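Local coordinates for putative protein (Neisseria meningitidis, PDB 2O3G), which is the transporter associated domain of a UPF0053-family membrane protein whose precise role is unknown and which may bind flavin adenine dinucleotide, at residues A[59-62]-A[63-66]. Numbering follows the deposited sequence.
Sequences IPDV and GDFA
The carboxylate of Asp64 folds back over the start of a tight turn, and the backbone of Asp61 lies beside it. One oxygen, OD1, meets the amide of Asp61; the other, OD2, lies 4.0 Å from Asp61 CB. The edge of the Phe65 ring has a backbone atom in its plane, Gly63 O. Phe65 CB points away from residues 59-62, and the Phe65 side chain touches Arg72 and Glu74 of strand 71-79.

Residues 61-64 form a type II beta turn. Asp64 N closes it by a hydrogen bond to Asp61 O of 3.0 Å, with an N-H...O angle of 157°. Gly63 is at the third position of the turn, where a positive phi, here 71°, is expected. The Asp64 side chain adds a second, weak link: Asp61 N donates to Asp64 OD1 at 3.3 Å. Asp64 CG is anti to its own carbonyl carbon (chi1 -73°), which swings the carboxylate back across the turn. OD1 also comes within 3.7 Å of Pro60 CA, and the CB atoms of Pro60 and Asp64 are 4.0 Å apart.

The turn joins the loop after helix 48-56 to strand 65-68, an outer strand of the antiparallel sheet. Pro60 packs on Ile52 of that helix. Gly63 and Asp64 pair by backbone bonds with Val75, and Lys78 donates to Pro60 O.

The two carboxylates are close, with Asp61 OD2 4.3 Å from Asp64 OD1. Their mutual repulsion would tend to raise the pKa of one of them. The weak bond from the Asp61 amide may offset a little of this. The two aspartates would make this surface turn acidic, though the amine of Lys78 lies close by at Pro60 O.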
loop_
_atom_site.group_PDB
_atom_site.type_symbol
_atom_site.label_atom_id
_atom_site.label_comp_id
_atom_site.label_asym_id
_atom_site.label_seq_id
_atom_site.Cartn_x
_atom_site.Cartn_y
_atom_site.Cartn_z
ATOM N N ILE A 59 12.753 0.843 -3.783
ATOM C CA ILE A 59 12.357 -0.451 -3.219
ATOM C C ILE A 59 12.219 -0.229 -1.745
ATOM O O ILE A 59 13.199 0.129 -1.105
ATOM C CB ILE A 59 13.353 -1.586 -3.395
ATOM C CG1 ILE A 59 14.064 -1.472 -4.744
ATOM C CG2 ILE A 59 12.603 -2.979 -3.322
ATOM C CD1 ILE A 59 13.155 -1.709 -5.973
ATOM N N PRO A 60 10.986 -0.386 -1.209
ATOM C CA PRO A 60 10.800 -0.100 0.183
ATOM C C PRO A 60 11.393 -1.181 1.086
ATOM O O PRO A 60 11.139 -2.342 0.902
ATOM C CB PRO A 60 9.280 -0.043 0.294
ATOM C CG PRO A 60 8.799 -0.965 -0.721
ATOM C CD PRO A 60 9.716 -0.758 -1.865
ATOM N N ASP A 61 12.180 -0.791 2.073
ATOM C CA ASP A 61 12.536 -1.722 3.138
ATOM C C ASP A 61 11.402 -1.943 4.091
ATOM O O ASP A 61 10.431 -1.207 4.101
ATOM C CB ASP A 61 13.641 -1.118 3.973
ATOM C CG ASP A 61 14.919 -1.044 3.218
ATOM O OD1 ASP A 61 15.187 -2.074 2.533
ATOM O OD2 ASP A 61 15.622 0.022 3.275
ATOM N N VAL A 62 11.563 -2.915 4.968
ATOM C CA VAL A 62 10.657 -3.044 6.079
ATOM C C VAL A 62 10.657 -1.727 6.865
ATOM O O VAL A 62 11.697 -1.032 6.976
ATOM C CB VAL A 62 11.024 -4.221 6.931
ATOM C CG1 VAL A 62 10.202 -4.171 8.185
ATOM C CG2 VAL A 62 10.774 -5.518 6.141
ATOM N N GLY A 63 9.467 -1.333 7.318
ATOM C CA GLY A 63 9.338 -0.080 8.042
ATOM C C GLY A 63 9.495 1.192 7.227
ATOM O O GLY A 63 9.475 2.303 7.784
ATOM N N ASP A 64 9.657 1.060 5.909
ATOM C CA ASP A 64 9.309 2.187 5.003
ATOM C C ASP A 64 7.784 2.270 4.844
ATOM O O ASP A 64 7.042 1.257 5.006
ATOM C CB ASP A 64 9.991 2.061 3.621
ATOM C CG ASP A 64 11.513 2.351 3.657
ATOM O OD1 ASP A 64 12.143 2.448 2.561
ATOM O OD2 ASP A 64 12.087 2.458 4.769
ATOM N N PHE A 65 7.308 3.469 4.526
ATOM C CA PHE A 65 5.859 3.628 4.458
ATOM C C PHE A 65 5.542 4.710 3.482
ATOM O O PHE A 65 6.368 5.534 3.157
ATOM C CB PHE A 65 5.306 4.005 5.831
ATOM C CG PHE A 65 5.874 5.278 6.341
ATOM C CD1 PHE A 65 7.071 5.280 7.074
ATOM C CD2 PHE A 65 5.269 6.485 6.036
ATOM C CE1 PHE A 65 7.700 6.488 7.476
ATOM C CE2 PHE A 65 5.843 7.704 6.445
ATOM C CZ PHE A 65 7.077 7.705 7.167
ATOM N N ALA A 66 4.321 4.752 3.022
ATOM C CA ALA A 66 3.964 5.791 2.099
ATOM C C ALA A 66 2.728 6.331 2.601
ATOM O O ALA A 66 1.834 5.529 2.957
ATOM C CB ALA A 66 3.707 5.190 0.697
#